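PDB 4M70: Rx protein from Solanum tuberosum, which probably confers pathogen resistance through its full-length form, of which this is the N-terminal coiled-coil domain, by triggering defence, including the hypersensitive response, on indirect recognition of an avirulence protein. Local coordinates for residues Ser12-Ile17 / Glu33-Leu38; Thr24-Gln29 / Glu95-Leu100. All blocks are in the same frame, centred on the assembly; numbering follows the deposited sequence.

Interaction 1: residues Ser12-Ile17 / Glu33-Leu38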
loop_
_atom_site.group_PDB
_atom_site.type_symbol
_atom_site.label_atom_id
_atom_site.label_comp_id
_atom_site.label_asym_id
_atom_site.label_seq_id
_atom_site.Cartn_x
_atom_site.Cartn_y
_atom_site.Cartn_z
ATOM N N SER A 12 4.046 3.978 -10.510
ATOM C CA SER A 12 4.266 5.214 -9.782
ATOM C C SER A 12 4.351 4.949 -8.275
ATOM O O SER A 12 5.181 5.539 -7.580
ATOM C CB SER A 12 3.161 6.217 -10.114
ATOM O OG SER A 12 3.415 7.468 -9.505
ATOM N N LEU A 13 3.510 4.043 -7.781
ATOM C CA LEU A 13 3.523 3.672 -6.366
ATOM C C LEU A 13 4.833 2.980 -5.969
ATOM O O LEU A 13 5.357 3.197 -4.873
ATOM C CB LEU A 13 2.318 2.783 -6.026
ATOM C CG LEU A 13 2.212 2.317 -4.572
ATOM C CD1 LEU A 13 2.324 3.505 -3.615
ATOM C CD2 LEU A 13 0.921 1.550 -4.327
ATOM N N MET A 14 5.342 2.132 -6.860
ATOM C CA MET A 14 6.617 1.453 -6.654
ATOM C C MET A 14 7.716 2.506 -6.515
ATOM O O MET A 14 8.528 2.475 -5.573
ATOM C CB MET A 14 6.906 0.507 -7.830
ATOM C CG MET A 14 6.099 -0.802 -7.797
ATOM S SD MET A 14 5.872 -1.602 -9.410
ATOM C CE MET A 14 7.555 -2.035 -9.845
ATOM N N ARG A 15 7.730 3.445 -7.457
ATOM C CA ARG A 15 8.710 4.531 -7.443
ATOM C C ARG A 15 8.616 5.371 -6.158
ATOM O O ARG A 15 9.637 5.758 -5.571
ATOM C CB ARG A 15 8.528 5.399 -8.691
ATOM C CG ARG A 15 9.780 6.099 -9.186
ATOM C CD ARG A 15 9.614 6.510 -10.643
ATOM N NE ARG A 15 8.325 7.156 -10.868
ATOM C CZ ARG A 15 7.504 6.876 -11.878
ATOM N NH1 ARG A 15 7.834 5.958 -12.778
ATOM N NH2 ARG A 15 6.352 7.522 -11.988
ATOM N N THR A 16 7.386 5.637 -5.724
ATOM C CA THR A 16 7.136 6.407 -4.508
ATOM C C THR A 16 7.661 5.673 -3.280
ATOM O O THR A 16 8.274 6.268 -2.385
ATOM C CB THR A 16 5.630 6.689 -4.333
ATOM O OG1 THR A 16 5.166 7.509 -5.415
ATOM C CG2 THR A 16 5.353 7.386 -3.006
ATOM N N ILE A 17 7.441 4.364 -3.264
ATOM C CA ILE A 17 7.925 3.529 -2.179
ATOM C C ILE A 17 9.448 3.574 -2.113
ATOM O O ILE A 17 10.017 3.735 -1.033
ATOM C CB ILE A 17 7.424 2.080 -2.318
ATOM C CG1 ILE A 17 5.963 1.988 -1.875
ATOM C CG2 ILE A 17 8.271 1.133 -1.486
ATOM C CD1 ILE A 17 5.312 0.659 -2.184
ATOM N N GLU A 33 8.305 -5.442 -3.947
ATOM C CA GLU A 33 8.334 -6.717 -4.664
ATOM C C GLU A 33 6.936 -7.281 -4.893
ATOM O O GLU A 33 6.633 -7.801 -5.974
ATOM C CB GLU A 33 9.183 -7.744 -3.908
ATOM C CG GLU A 33 10.673 -7.433 -3.863
ATOM C CD GLU A 33 11.329 -7.540 -5.231
ATOM O OE1 GLU A 33 10.788 -8.263 -6.097
ATOM O OE2 GLU A 33 12.393 -6.915 -5.437
ATOM N N LYS A 34 6.083 -7.176 -3.879
ATOM C CA LYS A 34 4.711 -7.642 -4.015
ATOM C C LYS A 34 3.962 -6.832 -5.071
ATOM O O LYS A 34 3.199 -7.380 -5.882
ATOM C CB LYS A 34 3.991 -7.557 -2.668
ATOM C CG LYS A 34 2.609 -8.173 -2.644
ATOM C CD LYS A 34 1.967 -8.020 -1.266
ATOM C CE LYS A 34 2.780 -8.706 -0.172
ATOM N NZ LYS A 34 2.163 -8.537 1.181
ATOM N N LEU A 35 4.229 -5.530 -5.089
ATOM C CA LEU A 35 3.625 -4.638 -6.067
ATOM C C LEU A 35 4.068 -4.942 -7.481
ATOM O O LEU A 35 3.249 -5.019 -8.396
ATOM C CB LEU A 35 3.985 -3.187 -5.750
ATOM C CG LEU A 35 3.016 -2.375 -4.906
ATOM C CD1 LEU A 35 3.543 -0.968 -4.759
ATOM C CD2 LEU A 35 1.662 -2.360 -5.583
ATOM N N LYS A 36 5.373 -5.132 -7.640
ATOM C CA LYS A 36 5.969 -5.464 -8.925
ATOM C C LYS A 36 5.372 -6.758 -9.452
ATOM O O LYS A 36 5.026 -6.862 -10.629
ATOM C CB LYS A 36 7.486 -5.589 -8.777
ATOM C CG LYS A 36 8.249 -5.712 -10.088
ATOM C CD LYS A 36 9.744 -5.611 -9.843
ATOM C CE LYS A 36 10.535 -5.759 -11.129
ATOM N NZ LYS A 36 11.994 -5.540 -10.898
ATOM N N SER A 37 5.275 -7.752 -8.575
ATOM C CA SER A 37 4.707 -9.043 -8.947
ATOM C C SER A 37 3.241 -8.935 -9.384
ATOM O O SER A 37 2.834 -9.513 -10.405
ATOM C CB SER A 37 4.843 -10.019 -7.781
ATOM O OG SER A 37 4.334 -11.294 -8.122
ATOM N N LEU A 38 2.457 -8.158 -8.636
ATOM C CA LEU A 38 1.054 -7.970 -8.984
ATOM C C LEU A 38 0.926 -7.238 -10.322
ATOM O O LEU A 38 0.034 -7.538 -11.135
ATOM C CB LEU A 38 0.330 -7.204 -7.873
ATOM C CG LEU A 38 0.104 -7.970 -6.565
ATOM C CD1 LEU A 38 -0.280 -7.031 -5.430
ATOM C CD2 LEU A 38 -0.958 -9.050 -6.751
#

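Interaction 2: residues Thr24-Gln29 / Glu95-Leu100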
loop_
_atom_site.group_PDB
_atom_site.type_symbol
_atom_site.label_atom_id
_atom_site.label_comp_id
_atom_site.label_asym_id
_atom_site.label_seq_id
_atom_site.Cartn_x
_atom_site.Cartn_y
_atom_site.Cartn_z
ATOM N N THR A 24 13.720 7.586 4.298
ATOM C CA THR A 24 13.409 7.132 5.647
ATOM C C THR A 24 14.282 5.965 6.085
ATOM O O THR A 24 14.516 5.775 7.279
ATOM C CB THR A 24 11.929 6.694 5.757
ATOM O OG1 THR A 24 11.718 5.506 4.983
ATOM C CG2 THR A 24 11.004 7.797 5.255
ATOM N N GLY A 25 14.747 5.168 5.128
ATOM C CA GLY A 25 15.552 4.012 5.473
ATOM C C GLY A 25 14.686 2.822 5.838
ATOM O O GLY A 25 15.200 1.741 6.134
ATOM N N CYS A 26 13.370 3.023 5.813
ATOM C CA CYS A 26 12.423 1.969 6.162
ATOM C C CYS A 26 12.553 0.771 5.239
ATOM O O CYS A 26 12.941 0.903 4.074
ATOM C CB CYS A 26 10.980 2.482 6.107
ATOM S SG CYS A 26 10.532 3.722 7.334
ATOM N N ASP A 27 12.216 -0.399 5.774
ATOM C CA ASP A 27 12.281 -1.629 5.006
ATOM C C ASP A 27 10.957 -1.804 4.290
ATOM O O ASP A 27 10.024 -2.406 4.819
ATOM C CB ASP A 27 12.542 -2.818 5.932
ATOM C CG ASP A 27 12.655 -4.128 5.185
ATOM O OD1 ASP A 27 13.106 -4.118 4.018
ATOM O OD2 ASP A 27 12.274 -5.167 5.762
ATOM N N LEU A 28 10.876 -1.250 3.086
ATOM C CA LEU A 28 9.641 -1.289 2.320
ATOM C C LEU A 28 9.784 -2.165 1.077
ATOM O O LEU A 28 8.833 -2.323 0.310
ATOM C CB LEU A 28 9.241 0.133 1.922
ATOM C CG LEU A 28 9.177 1.133 3.085
ATOM C CD1 LEU A 28 8.828 2.551 2.611
ATOM C CD2 LEU A 28 8.176 0.670 4.126
ATOM N N GLN A 29 10.969 -2.736 0.883
ATOM C CA GLN A 29 11.228 -3.579 -0.285
ATOM C C GLN A 29 10.247 -4.755 -0.471
ATOM O O GLN A 29 9.927 -5.098 -1.606
ATOM C CB GLN A 29 12.687 -4.053 -0.328
ATOM C CG GLN A 29 13.103 -4.681 -1.663
ATOM C CD GLN A 29 13.082 -3.699 -2.829
ATOM O OE1 GLN A 29 13.135 -2.483 -2.641
ATOM N NE2 GLN A 29 12.999 -4.232 -4.045
ATOM N N GLU A 95 2.794 4.595 10.266
ATOM C CA GLU A 95 1.754 5.036 9.358
ATOM C C GLU A 95 2.060 4.582 7.925
ATOM O O GLU A 95 1.162 4.128 7.196
ATOM C CB GLU A 95 1.584 6.550 9.431
ATOM C CG GLU A 95 0.298 7.014 8.797
ATOM C CD GLU A 95 -0.911 6.533 9.576
ATOM O OE1 GLU A 95 -0.798 6.392 10.813
ATOM O OE2 GLU A 95 -1.969 6.292 8.956
ATOM N N ILE A 96 3.328 4.696 7.528
ATOM C CA ILE A 96 3.751 4.203 6.212
ATOM C C ILE A 96 3.493 2.702 6.034
ATOM O O ILE A 96 2.923 2.271 5.019
ATOM C CB ILE A 96 5.242 4.502 5.932
ATOM C CG1 ILE A 96 5.477 6.012 5.829
ATOM C CG2 ILE A 96 5.702 3.845 4.634
ATOM C CD1 ILE A 96 6.936 6.380 5.713
ATOM N N PHE A 97 3.915 1.917 7.024
ATOM C CA PHE A 97 3.741 0.462 6.976
ATOM C C PHE A 97 2.269 0.087 6.853
ATOM O O PHE A 97 1.880 -0.722 6.004
ATOM C CB PHE A 97 4.309 -0.210 8.220
ATOM C CG PHE A 97 5.797 -0.151 8.313
ATOM C CD1 PHE A 97 6.599 -0.825 7.406
ATOM C CD2 PHE A 97 6.397 0.516 9.368
ATOM C CE1 PHE A 97 7.982 -0.771 7.512
ATOM C CE2 PHE A 97 7.773 0.567 9.489
ATOM C CZ PHE A 97 8.567 -0.077 8.560
ATOM N N PHE A 98 1.456 0.702 7.705
ATOM C CA PHE A 98 0.032 0.411 7.769
ATOM C C PHE A 98 -0.671 0.742 6.462
ATOM O O PHE A 98 -1.465 -0.064 5.944
ATOM C CB PHE A 98 -0.608 1.173 8.928
ATOM C CG PHE A 98 -2.078 0.922 9.089
ATOM C CD1 PHE A 98 -3.007 1.796 8.545
ATOM C CD2 PHE A 98 -2.536 -0.192 9.778
ATOM C CE1 PHE A 98 -4.365 1.569 8.688
ATOM C CE2 PHE A 98 -3.891 -0.420 9.931
ATOM C CZ PHE A 98 -4.806 0.456 9.381
ATOM N N VAL A 99 -0.382 1.927 5.925
ATOM C CA VAL A 99 -1.019 2.320 4.676
ATOM C C VAL A 99 -0.587 1.408 3.527
ATOM O O VAL A 99 -1.418 1.011 2.702
ATOM C CB VAL A 99 -0.800 3.822 4.333
ATOM C CG1 VAL A 99 0.648 4.106 3.984
ATOM C CG2 VAL A 99 -1.705 4.242 3.195
ATOM N N LEU A 100 0.691 1.032 3.498
ATOM C CA LEU A 100 1.158 0.164 2.424
ATOM C C LEU A 100 0.556 -1.237 2.480
ATOM O O LEU A 100 0.228 -1.813 1.443
ATOM C CB LEU A 100 2.685 0.102 2.395
ATOM C CG LEU A 100 3.333 1.343 1.785
ATOM C CD1 LEU A 100 4.852 1.262 1.837
ATOM C CD2 LEU A 100 2.838 1.502 0.358
#

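Interaction 1: residues Ser12-Ile17 / Glu33-Leu38
Leu35 reaches from helix 29-42 into the side of helix 4-24 and meets three side chains there: Leu13, Met14 and Ile17. Its CD1 methyl does most of the touching. It meets two residues one helical turn apart, 3.5 Å from Leu13 CG and also 3.5 Å from Ile17 CD1, which is close packing for saturated carbons. The Leu13 and Leu35 side chains cross at about a right angle, with the methyl against the branch carbon of Leu13, while Ile17 comes in on the slant with its terminal methyl. Closer to the backbone, Leu35 CB is 3.8 Å from Met14 CG, the two side chains sliding past each other in opposite directions. Met14 CA and Leu35 CA mark the nearest approach of the backbones.

The two helices form the first antiparallel hairpin of a four-helix bundle, the N-terminal domain of an NB-LRR resistance protein; the axes of the two segments run at 165°, with a closest approach of 9.8 Å. Helix 56-81 backs the pair where Leu13 packs on Thr69, and Thr16 OG1 is hydrogen-bonded to Glu70. Helix 86-119 closes it off with Leu104 against Leu35 and Leu100 against Ile17.

Next along the chain, Lys36 borders the apolar contact at the exposed margin. Met14 bends at its last torsion (chi3 65°), which turns CE onto the aliphatic root of the lysine, 3.7 Å from Lys36 CB and equally near its CG. Met14 SD sits 3.9 Å from Lys36 CA, alongside the backbone. The lysine chain crosses the methionine at about a right angle and, extended beyond CG, carries its NZ away from helix 4-24.

Interaction 2: residues Thr24-Gln29 / Glu95-Leu100
Leu28 overlaps the Phe97 ring with its CD2 methyl, which comes in obliquely, 3.7 Å from Phe97 CE1 and slightly farther from Phe97 CD1. The contact joins the short connection between helices 4-24 and 29-42 to the long helix 86-119 of the four-helix bundle. An ST turn starts this connection: the backbone N of Cys26 donates to Thr24 OG1 over 3.1 Å, nearly straight, with an N-H...O angle of 162°, and Gly25, with positive phi, takes the chain out of the helix. Thr24 OG1 is also hydrogen-bonded to Ser20 O, back in helix 4-24. An inverse gamma turn centred on Asp27 follows and leads to Leu28.

The fork of Leu28 serves several neighbours at once. Its CG lies anti to the carbonyl carbon (chi1 -52°). CD1 packs 3.9 Å from Ile96 CG2, while CD2 also comes within 4.1 Å of Leu100 CD1. The Leu28 side chain crosses both Ile96 and Phe97 at about a right angle. Met21 of helix 4-24 adds a further apolar wall to Leu28, and Phe31 lies against Phe97 and Leu100. Phe97 also packs on an apolar side chain of another protein's chain.

Cys26 approaches the ring obliquely from its own position in the loop, with CB 4.3 Å from Phe97 CZ. Its SG makes a sulfur-aromatic contact, 5.2 Å from the ring centroid and 42° off the normal. In the plane of the ring, at its edge, the carbonyl O of Asp27 faces Phe97 CE1 at 3.8 Å.

Overall arrangement
The centres of interactions 1 and 2 lie about 12 Å apart, and the segments alternate along the chain: 12-17, 24-29, 33-38, then 95-100. Interaction 1 sets helix 4-24 against helix 29-42; interaction 2 seats the turn joining those helices on helix 86-119. The two contacts merge through Ile17, whose CD1 packs 3.6 Å from Leu100 CD2 and whose CG2 packs 3.7 Å from Leu28 CB. One apolar core therefore runs from the middle of the N-terminal hairpin to its bend, tying the first two helices to the last. Helix 56-81 borders both contacts and completes this four-helix domain.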